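Long-range contacts in glutathione S-transferase domain (PDB 4MF5), which binds glutathione and probably transfers it to electrophilic substrates: residues S47-N52 with P69-F74; F29-K34 with P82-L87; L65-H70 with L250-R255. All coordinates share one frame; numbering follows the deposited sequence.

Interaction 1 of 3, residues S47-N52 with P69-F74; sequences SLPTPN and PHLVRF. With GSH (glutathione), chain D.
Ser47 and His70-Val72 pair as parallel strands, Ser47 reaching both ways along its neighbour: its N donates to His70 O at 3.0 Å, and its O accepts from Val72 N at 2.9 Å. The same Ser47 O also lies 3.5 Å from Leu71 CA, whose C-H is turned toward it. Beyond this pairing the two chains part, and side chains fill the angle between them. Leu48, its CG anti to the backbone N (chi1 -171°), sends its branches to different partners. CD1 meets Leu71 CD1 at 3.5 Å, two methyl groups of leucines that cross obliquely. The same CD1 lies 3.6 Å from Val72 O, a carbonyl that this contact buries without a hydrogen-bonding partner. CD2 stands over the centre of the Phe74 ring, 3.4 Å from the centroid, in a CH-pi contact; a forked aliphatic residue suits this place because one branch can serve the strand and the other the ring. Pro49 is the centre of an inverse gamma turn that bends the chain toward the helix. The unit joined here, strand 43-47, helix 51-63 and strand 67-71, is the beta-alpha-beta element that opens the thioredoxin-like domain of glutathione transferases, and the glutathione site lies at the start of its helix. Phe74 has the glutathione on its other face: GSH CA3 lies over it, opposite Leu48 CD2. The ring is thus packed between a leucine methyl and the glycine end of glutathione. Thr50, at the N-cap position before helix 51-63, lies beside the sulfur of the ligand. At the second residue of that helix, Asn52 ND2 makes a weak hydrogen bond to GSH OE1, while Asn52 OD1 accepts from Trp211 NE1. Ile93 N and Gln79 NE2 supply further hydrogen bonds to the ligand.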
loop_
_atom_site.group_PDB
_atom_site.type_symbol
_atom_site.label_atom_id
_atom_site.label_comp_id
_atom_site.label_asym_id
_atom_site.label_seq_id
_atom_site.Cartn_x
_atom_site.Cartn_y
_atom_site.Cartn_z
ATOM N N SER A 47 -12.723 -6.922 12.879
ATOM C CA SER A 47 -12.683 -7.267 11.471
ATOM C C SER A 47 -14.000 -7.823 10.962
ATOM O O SER A 47 -14.979 -7.966 11.694
ATOM C CB SER A 47 -11.529 -8.253 11.265
ATOM O OG SER A 47 -11.214 -8.400 9.889
ATOM N N LEU A 48 -13.975 -8.150 9.677
ATOM C CA LEU A 48 -15.069 -8.782 8.950
ATOM C C LEU A 48 -14.372 -9.658 7.923
ATOM O O LEU A 48 -13.318 -9.278 7.445
ATOM C CB LEU A 48 -15.925 -7.731 8.243
ATOM C CG LEU A 48 -17.239 -8.157 7.594
ATOM C CD1 LEU A 48 -18.248 -8.611 8.639
ATOM C CD2 LEU A 48 -17.792 -7.001 6.774
ATOM N N PRO A 49 -14.960 -10.799 7.517
ATOM C CA PRO A 49 -14.223 -11.691 6.596
ATOM C C PRO A 49 -14.212 -11.294 5.116
ATOM O O PRO A 49 -14.355 -12.130 4.219
ATOM C CB PRO A 49 -14.886 -13.064 6.784
ATOM C CG PRO A 49 -15.793 -12.926 7.901
ATOM C CD PRO A 49 -16.098 -11.483 8.131
ATOM N N THR A 50 -13.941 -10.037 4.862
ATOM C CA THR A 50 -13.698 -9.534 3.527
ATOM C C THR A 50 -12.228 -9.748 3.195
ATOM O O THR A 50 -11.455 -10.086 4.064
ATOM C CB THR A 50 -14.008 -8.040 3.505
ATOM O OG1 THR A 50 -13.094 -7.414 4.403
ATOM C CG2 THR A 50 -15.449 -7.764 3.931
ATOM N N PRO A 51 -11.800 -9.487 1.950
ATOM C CA PRO A 51 -10.388 -9.801 1.651
ATOM C C PRO A 51 -9.374 -9.111 2.539
ATOM O O PRO A 51 -8.379 -9.737 2.943
ATOM C CB PRO A 51 -10.250 -9.396 0.185
ATOM C CG PRO A 51 -11.617 -9.558 -0.336
ATOM C CD PRO A 51 -12.576 -9.191 0.740
ATOM N N ASN A 52 -9.552 -7.835 2.834
ATOM C CA ASN A 52 -8.577 -7.159 3.676
ATOM C C ASN A 52 -8.603 -7.701 5.098
ATOM O O ASN A 52 -7.551 -7.788 5.735
ATOM C CB ASN A 52 -8.783 -5.658 3.684
ATOM C CG ASN A 52 -8.489 -5.030 2.335
ATOM O OD1 ASN A 52 -7.675 -5.553 1.568
ATOM N ND2 ASN A 52 -9.090 -3.878 2.061
ATOM N N PRO A 69 -11.325 -12.385 18.212
ATOM C CA PRO A 69 -11.973 -11.726 17.090
ATOM C C PRO A 69 -13.252 -11.019 17.524
ATOM O O PRO A 69 -13.981 -11.492 18.388
ATOM C CB PRO A 69 -12.293 -12.881 16.149
ATOM C CG PRO A 69 -12.485 -14.047 17.052
ATOM C CD PRO A 69 -11.523 -13.845 18.198
ATOM N N HIS A 70 -13.519 -9.905 16.869
ATOM C CA HIS A 70 -14.711 -9.098 17.085
ATOM C C HIS A 70 -15.282 -8.737 15.732
ATOM O O HIS A 70 -14.569 -8.182 14.897
ATOM C CB HIS A 70 -14.373 -7.831 17.852
ATOM C CG HIS A 70 -13.778 -8.095 19.194
ATOM N ND1 HIS A 70 -14.518 -8.506 20.284
ATOM C CD2 HIS A 70 -12.496 -8.027 19.617
ATOM C CE1 HIS A 70 -13.712 -8.675 21.320
ATOM N NE2 HIS A 70 -12.479 -8.392 20.939
ATOM N N LEU A 71 -16.561 -9.037 15.529
ATOM C CA LEU A 71 -17.200 -8.829 14.252
ATOM C C LEU A 71 -17.683 -7.383 14.138
ATOM O O LEU A 71 -18.545 -6.921 14.898
ATOM C CB LEU A 71 -18.384 -9.784 14.119
ATOM C CG LEU A 71 -19.096 -9.756 12.765
ATOM C CD1 LEU A 71 -18.239 -10.363 11.683
ATOM C CD2 LEU A 71 -20.439 -10.474 12.873
ATOM N N VAL A 72 -17.119 -6.673 13.182
ATOM C CA VAL A 72 -17.479 -5.307 12.880
ATOM C C VAL A 72 -18.483 -5.366 11.738
ATOM O O VAL A 72 -18.112 -5.593 10.582
ATOM C CB VAL A 72 -16.239 -4.490 12.494
ATOM C CG1 VAL A 72 -16.612 -3.078 12.108
ATOM C CG2 VAL A 72 -15.217 -4.483 13.624
ATOM N N ARG A 73 -19.762 -5.219 12.085
ATOM C CA ARG A 73 -20.845 -5.428 11.146
ATOM C C ARG A 73 -21.084 -4.220 10.270
ATOM O O ARG A 73 -21.274 -3.115 10.776
ATOM C CB ARG A 73 -22.126 -5.763 11.895
ATOM C CG ARG A 73 -22.062 -7.063 12.681
ATOM C CD ARG A 73 -23.397 -7.393 13.304
ATOM N NE ARG A 73 -24.396 -7.716 12.292
ATOM C CZ ARG A 73 -25.685 -7.916 12.540
ATOM N NH1 ARG A 73 -26.159 -7.802 13.775
ATOM N NH2 ARG A 73 -26.506 -8.217 11.545
ATOM N N PHE A 74 -21.116 -4.433 8.962
ATOM C CA PHE A 74 -21.403 -3.347 8.034
ATOM C C PHE A 74 -22.894 -3.055 7.967
ATOM O O PHE A 74 -23.281 -1.923 7.685
ATOM C CB PHE A 74 -20.861 -3.646 6.632
ATOM C CG PHE A 74 -19.350 -3.632 6.546
ATOM C CD1 PHE A 74 -18.556 -3.235 7.636
ATOM C CD2 PHE A 74 -18.710 -4.001 5.361
ATOM C CE1 PHE A 74 -17.172 -3.220 7.539
ATOM C CE2 PHE A 74 -17.323 -3.986 5.261
ATOM C CZ PHE A 74 -16.555 -3.593 6.350
HETATM C CG1 GSH D . -9.821 -2.036 4.154
HETATM C CD1 GSH D . -11.104 -2.794 4.148
HETATM O OE1 GSH D . -11.195 -4.008 3.900
HETATM N N2 GSH D . -12.147 -2.072 4.451
HETATM C CA2 GSH D . -13.410 -2.088 3.751
HETATM C C2 GSH D . -14.341 -1.523 4.757
HETATM O O2 GSH D . -14.063 -1.630 6.006
HETATM C CB2 GSH D . -14.063 -3.358 3.273
HETATM S SG2 GSH D . -13.159 -4.847 3.646
HETATM N N3 GSH D . -15.401 -0.904 4.283
HETATM C CA3 GSH D . -16.246 -0.133 5.161
HETATM C C3 GSH D . -16.713 1.115 4.450
HETATM O O31 GSH D . -16.384 1.262 3.255
HETATM O O32 GSH D . -17.408 1.962 5.053
#

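Interaction 2 of 3, residues F29-K34 with P82-L87; sequences FPITKK and PEFMSL
A short, irregular helical turn at 31-34, ahead of the first strand of the N-terminal domain, packs on helix 82-85, which follows the second strand of the thioredoxin-like fold. Ile31 is the residue of the first helix that inserts against the second. Its longer arm, leaving on the far side of CB from the backbone N (chi1 -167°) and extended to its end, carries CD1 past the helix backbone into the interior. There CD1 lies 3.8 Å from Phe84 CD1 and 3.7 Å from Leu87 CD2. Isoleucine suits this route: its branched CB rests 3.3 Å from Glu83 O, and its longer arm reaches the apolar side chains of Phe84 and Leu87. The side chains of Ile31 and Phe84 run side by side in the same direction.

Nearer the surface the partners become polar. Ser86 OG donates to Glu83 O at 2.7 Å, a bond back to a carbonyl of the preceding turn that a short hydroxyl side chain makes readily. A water then joins the segments, accepting from Ile31 N at 3.0 Å and donating to Ser86 OG at 2.8 Å. Pro30, whose ring has no N-H to satisfy, lays its CB 3.5 Å from the same OG. On the other flank the aliphatic roots of two charged residues meet, Lys34 CB 3.8 Å from Glu83 CB, while Lys34 NZ extends beyond, to a long, weak ion pair with Asp78.

Ile31, Phe84 and Leu87 all rest on Tyr46 or Ile97, so the two helical segments together cover one side of strands 43-47 and 95-98, and Phe84 also reaches Ile93, which binds glutathione.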
loop_
_atom_site.group_PDB
_atom_site.type_symbol
_atom_site.label_atom_id
_atom_site.label_comp_id
_atom_site.label_asym_id
_atom_site.label_seq_id
_atom_site.Cartn_x
_atom_site.Cartn_y
_atom_site.Cartn_z
ATOM N N PHE A 29 -8.555 2.272 25.442
ATOM C CA PHE A 29 -8.932 2.324 24.041
ATOM C C PHE A 29 -10.452 2.344 23.925
ATOM O O PHE A 29 -11.111 1.381 24.279
ATOM C CB PHE A 29 -8.346 1.123 23.322
ATOM C CG PHE A 29 -6.851 1.138 23.294
ATOM C CD1 PHE A 29 -6.167 1.778 22.281
ATOM C CD2 PHE A 29 -6.134 0.525 24.296
ATOM C CE1 PHE A 29 -4.784 1.814 22.274
ATOM C CE2 PHE A 29 -4.749 0.547 24.293
ATOM C CZ PHE A 29 -4.083 1.210 23.290
ATOM N N PRO A 30 -11.013 3.451 23.433
ATOM C CA PRO A 30 -12.472 3.561 23.426
ATOM C C PRO A 30 -13.190 2.479 22.622
ATOM O O PRO A 30 -14.381 2.235 22.853
ATOM C CB PRO A 30 -12.707 4.958 22.837
ATOM C CG PRO A 30 -11.503 5.742 23.258
ATOM C CD PRO A 30 -10.372 4.742 23.125
ATOM N N ILE A 31 -12.509 1.852 21.667
ATOM C CA ILE A 31 -13.154 0.788 20.907
ATOM C C ILE A 31 -13.677 -0.336 21.802
ATOM O O ILE A 31 -14.654 -0.999 21.478
ATOM C CB ILE A 31 -12.232 0.248 19.801
ATOM C CG1 ILE A 31 -13.020 -0.629 18.827
ATOM C CG2 ILE A 31 -11.047 -0.515 20.349
ATOM C CD1 ILE A 31 -12.271 -0.950 17.546
ATOM N N THR A 32 -13.028 -0.533 22.941
ATOM C CA THR A 32 -13.388 -1.627 23.843
ATOM C C THR A 32 -14.737 -1.392 24.528
ATOM O O THR A 32 -15.292 -2.316 25.102
ATOM C CB THR A 32 -12.294 -1.889 24.902
ATOM O OG1 THR A 32 -12.157 -0.746 25.756
ATOM C CG2 THR A 32 -10.967 -2.273 24.242
ATOM N N LYS A 33 -15.283 -0.165 24.449
ATOM C CA LYS A 33 -16.638 0.059 24.934
ATOM C C LYS A 33 -17.641 -0.683 24.058
ATOM O O LYS A 33 -18.664 -1.157 24.551
ATOM C CB LYS A 33 -16.982 1.556 24.960
ATOM C CG LYS A 33 -16.175 2.341 25.961
ATOM C CD LYS A 33 -16.580 1.959 27.384
ATOM C CE LYS A 33 -15.837 2.760 28.451
ATOM N NZ LYS A 33 -14.804 1.948 29.154
ATOM N N LYS A 34 -17.380 -0.747 22.758
ATOM C CA LYS A 34 -18.275 -1.404 21.818
ATOM C C LYS A 34 -17.997 -2.907 21.680
ATOM O O LYS A 34 -18.910 -3.713 21.566
ATOM C CB LYS A 34 -18.210 -0.721 20.453
ATOM C CG LYS A 34 -19.170 -1.301 19.441
ATOM C CD LYS A 34 -19.415 -0.340 18.288
ATOM C CE LYS A 34 -20.354 -0.882 17.233
ATOM N NZ LYS A 34 -21.724 -0.967 17.765
ATOM N N PRO A 82 -18.062 6.159 16.507
ATOM C CA PRO A 82 -16.892 6.788 17.132
ATOM C C PRO A 82 -15.967 5.769 17.800
ATOM O O PRO A 82 -14.751 5.944 17.816
ATOM C CB PRO A 82 -17.507 7.735 18.150
ATOM C CG PRO A 82 -18.867 8.000 17.620
ATOM C CD PRO A 82 -19.331 6.733 16.995
ATOM N N GLU A 83 -16.548 4.705 18.334
ATOM C CA GLU A 83 -15.769 3.653 18.985
ATOM C C GLU A 83 -14.818 2.981 17.991
ATOM O O GLU A 83 -13.630 2.865 18.255
ATOM C CB GLU A 83 -16.687 2.633 19.650
ATOM C CG GLU A 83 -17.417 3.178 20.871
ATOM C CD GLU A 83 -18.590 4.086 20.564
ATOM O OE1 GLU A 83 -19.058 4.155 19.406
ATOM O OE2 GLU A 83 -19.076 4.712 21.520
ATOM N N PHE A 84 -15.320 2.543 16.840
ATOM C CA PHE A 84 -14.431 1.962 15.858
ATOM C C PHE A 84 -13.417 2.987 15.347
ATOM O O PHE A 84 -12.224 2.694 15.213
ATOM C CB PHE A 84 -15.197 1.308 14.692
ATOM C CG PHE A 84 -14.272 0.595 13.759
ATOM C CD1 PHE A 84 -13.816 -0.671 14.071
ATOM C CD2 PHE A 84 -13.785 1.208 12.613
ATOM C CE1 PHE A 84 -12.904 -1.297 13.265
ATOM C CE2 PHE A 84 -12.872 0.568 11.811
ATOM C CZ PHE A 84 -12.419 -0.685 12.148
ATOM N N MET A 85 -13.911 4.190 15.045
ATOM C CA MET A 85 -13.083 5.217 14.454
ATOM C C MET A 85 -12.002 5.726 15.393
ATOM O O MET A 85 -10.990 6.254 14.930
ATOM C CB MET A 85 -13.937 6.339 13.865
ATOM C CG MET A 85 -14.686 5.853 12.630
ATOM S SD MET A 85 -15.690 7.082 11.794
ATOM C CE MET A 85 -14.454 8.230 11.223
ATOM N N SER A 86 -12.175 5.514 16.697
ATOM C CA SER A 86 -11.131 5.870 17.661
ATOM C C SER A 86 -9.883 5.023 17.471
ATOM O O SER A 86 -8.785 5.433 17.844
ATOM C CB SER A 86 -11.631 5.743 19.099
ATOM O OG SER A 86 -11.793 4.404 19.513
ATOM N N LEU A 87 -10.043 3.833 16.903
ATOM C CA LEU A 87 -8.919 2.962 16.572
ATOM C C LEU A 87 -8.479 3.166 15.118
ATOM O O LEU A 87 -7.287 3.317 14.838
ATOM C CB LEU A 87 -9.277 1.500 16.817
ATOM C CG LEU A 87 -8.180 0.488 16.514
ATOM C CD1 LEU A 87 -6.903 0.791 17.300
ATOM C CD2 LEU A 87 -8.652 -0.921 16.780
HETATM O O HOH W 1 -9.854 2.646 20.432
#

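Interaction 3 of 3, residues L65-H70 with L250-R255; sequences LPYEPH and LDSPKR
Tyr67 and Ser252 provide the polar part of the contact: the serine hydroxyl, swung directly away from its own backbone N (chi1 -178°), meets the phenol at the edge of the ring and near its plane. Ser252 OG lies 2.9 Å from Tyr67 OH, to which it is hydrogen-bonded, and Tyr67 OH is also bonded to Glu61, so the phenol hydroxyl links helix 51-63 with the C-terminal segment. Tyrosine suits the place, its long rigid ring carrying a polar group from the backbone out to the tail.

The apolar part is made by prolines. Pro69 CB approaches Pro253 CG at 3.9 Å, and that CG also comes 3.5 Å from His70 O. The peptide before Pro253 is cis, which bends the tail sharply here, a conformation proline tolerates better than other residues.

Within the tail, Lys254 NZ donates to Asp251 O at 2.7 Å, from above the carbonyl plane, bridging the bend.

Ser252 O bonds to Ser57 of helix 51-63, and Pro253 touches Ser47 of strand 43-47. The segment that leaves helix 244-250 therefore lies across helix 51-63 and strands 43-47 and 67-71.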
loop_
_atom_site.group_PDB
_atom_site.type_symbol
_atom_site.label_atom_id
_atom_site.label_comp_id
_atom_site.label_asym_id
_atom_site.label_seq_id
_atom_site.Cartn_x
_atom_site.Cartn_y
_atom_site.Cartn_z
ATOM N N LEU A 65 -0.646 -17.186 16.678
ATOM C CA LEU A 65 -0.715 -16.216 17.739
ATOM C C LEU A 65 -2.139 -16.162 18.281
ATOM O O LEU A 65 -3.083 -16.009 17.510
ATOM C CB LEU A 65 -0.341 -14.836 17.206
ATOM C CG LEU A 65 -0.160 -13.748 18.257
ATOM C CD1 LEU A 65 1.115 -13.951 19.040
ATOM C CD2 LEU A 65 -0.154 -12.371 17.620
ATOM N N PRO A 66 -2.330 -16.207 19.614
ATOM C CA PRO A 66 -3.703 -16.105 20.117
ATOM C C PRO A 66 -4.341 -14.777 19.750
ATOM O O PRO A 66 -3.679 -13.734 19.746
ATOM C CB PRO A 66 -3.520 -16.221 21.640
ATOM C CG PRO A 66 -2.232 -16.997 21.797
ATOM C CD PRO A 66 -1.361 -16.487 20.693
ATOM N N TYR A 67 -5.633 -14.810 19.489
ATOM C CA TYR A 67 -6.341 -13.568 19.229
ATOM C C TYR A 67 -7.789 -13.696 19.612
ATOM O O TYR A 67 -8.339 -14.805 19.696
ATOM C CB TYR A 67 -6.190 -13.139 17.769
ATOM C CG TYR A 67 -6.893 -13.992 16.736
ATOM C CD1 TYR A 67 -6.356 -15.213 16.338
ATOM C CD2 TYR A 67 -8.071 -13.572 16.138
ATOM C CE1 TYR A 67 -6.954 -15.983 15.348
ATOM C CE2 TYR A 67 -8.690 -14.335 15.161
ATOM C CZ TYR A 67 -8.133 -15.529 14.768
ATOM O OH TYR A 67 -8.762 -16.244 13.775
ATOM N N GLU A 68 -8.421 -12.551 19.831
ATOM C CA GLU A 68 -9.829 -12.461 20.150
ATOM C C GLU A 68 -10.519 -11.702 19.035
ATOM O O GLU A 68 -10.306 -10.501 18.896
ATOM C CB GLU A 68 -10.046 -11.743 21.484
ATOM C CG GLU A 68 -11.508 -11.697 21.890
ATOM C CD GLU A 68 -11.779 -11.080 23.235
ATOM O OE1 GLU A 68 -10.819 -10.791 23.967
ATOM O OE2 GLU A 68 -12.980 -10.879 23.551
ATOM N N PRO A 69 -11.325 -12.385 18.212
ATOM C CA PRO A 69 -11.973 -11.726 17.090
ATOM C C PRO A 69 -13.252 -11.019 17.524
ATOM O O PRO A 69 -13.981 -11.492 18.388
ATOM C CB PRO A 69 -12.293 -12.881 16.149
ATOM C CG PRO A 69 -12.485 -14.047 17.052
ATOM C CD PRO A 69 -11.523 -13.845 18.198
ATOM N N HIS A 70 -13.519 -9.905 16.869
ATOM C CA HIS A 70 -14.711 -9.098 17.085
ATOM C C HIS A 70 -15.282 -8.737 15.732
ATOM O O HIS A 70 -14.569 -8.182 14.897
ATOM C CB HIS A 70 -14.373 -7.831 17.852
ATOM C CG HIS A 70 -13.778 -8.095 19.194
ATOM N ND1 HIS A 70 -14.518 -8.506 20.284
ATOM C CD2 HIS A 70 -12.496 -8.027 19.617
ATOM C CE1 HIS A 70 -13.712 -8.675 21.320
ATOM N NE2 HIS A 70 -12.479 -8.392 20.939
ATOM N N LEU A 250 -10.410 -17.554 6.878
ATOM C CA LEU A 250 -11.474 -17.068 6.003
ATOM C C LEU A 250 -12.804 -17.003 6.709
ATOM O O LEU A 250 -13.710 -16.290 6.250
ATOM C CB LEU A 250 -11.600 -17.959 4.780
ATOM C CG LEU A 250 -10.488 -17.805 3.746
ATOM C CD1 LEU A 250 -10.581 -18.927 2.704
ATOM C CD2 LEU A 250 -10.495 -16.434 3.066
ATOM N N ASP A 251 -12.940 -17.721 7.823
ATOM C CA ASP A 251 -14.179 -17.762 8.592
ATOM C C ASP A 251 -14.034 -17.067 9.942
ATOM O O ASP A 251 -14.697 -17.442 10.905
ATOM C CB ASP A 251 -14.619 -19.213 8.788
ATOM C CG ASP A 251 -16.039 -19.343 9.303
ATOM O OD1 ASP A 251 -16.891 -18.489 8.986
ATOM O OD2 ASP A 251 -16.295 -20.330 10.013
ATOM N N SER A 252 -13.207 -16.038 10.018
ATOM C CA SER A 252 -12.959 -15.362 11.280
ATOM C C SER A 252 -12.838 -13.867 11.040
ATOM O O SER A 252 -12.029 -13.464 10.204
ATOM C CB SER A 252 -11.666 -15.902 11.893
ATOM O OG SER A 252 -11.417 -15.306 13.128
ATOM N N PRO A 253 -13.571 -13.023 11.799
ATOM C CA PRO A 253 -14.559 -13.359 12.824
ATOM C C PRO A 253 -15.734 -14.120 12.248
ATOM O O PRO A 253 -15.985 -14.055 11.043
ATOM C CB PRO A 253 -14.991 -11.982 13.379
ATOM C CG PRO A 253 -13.837 -11.064 13.069
ATOM C CD PRO A 253 -13.342 -11.575 11.729
ATOM N N LYS A 254 -16.445 -14.819 13.120
ATOM C CA LYS A 254 -17.569 -15.658 12.717
ATOM C C LYS A 254 -18.745 -14.744 12.467
ATOM O O LYS A 254 -18.971 -13.815 13.243
ATOM C CB LYS A 254 -17.889 -16.704 13.785
ATOM C CG LYS A 254 -17.229 -18.055 13.532
ATOM C CD LYS A 254 -16.212 -18.429 14.592
ATOM C CE LYS A 254 -15.221 -19.446 14.052
ATOM N NZ LYS A 254 -14.192 -18.785 13.197
ATOM N N ARG A 255 -19.469 -15.008 11.375
ATOM C CA ARG A 255 -20.597 -14.165 10.938
ATOM C C ARG A 255 -21.711 -14.166 11.985
ATOM O O ARG A 255 -22.572 -13.281 12.002
ATOM C CB ARG A 255 -21.135 -14.638 9.580
#

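From the N terminus, residues 29-34 come first and are met by 82-87, so interaction 2 closes a loop that holds the opening beta-alpha-beta unit. Interaction 1 is nested inside it, joining the end of strand 43-47 to strand 67-71 and the turn after it; Val72 CG2 and Phe84 CE1 touch where the two meet. Interaction 3 starts on strand 67-71, inside the loop of interaction 2, and closes only near the C terminus, so those two cross. It shares Pro69 and His70 with interaction 1, and Pro49 packs on the tail. Together they attach an N-terminal segment and the C-terminal tail to the thioredoxin-like domain.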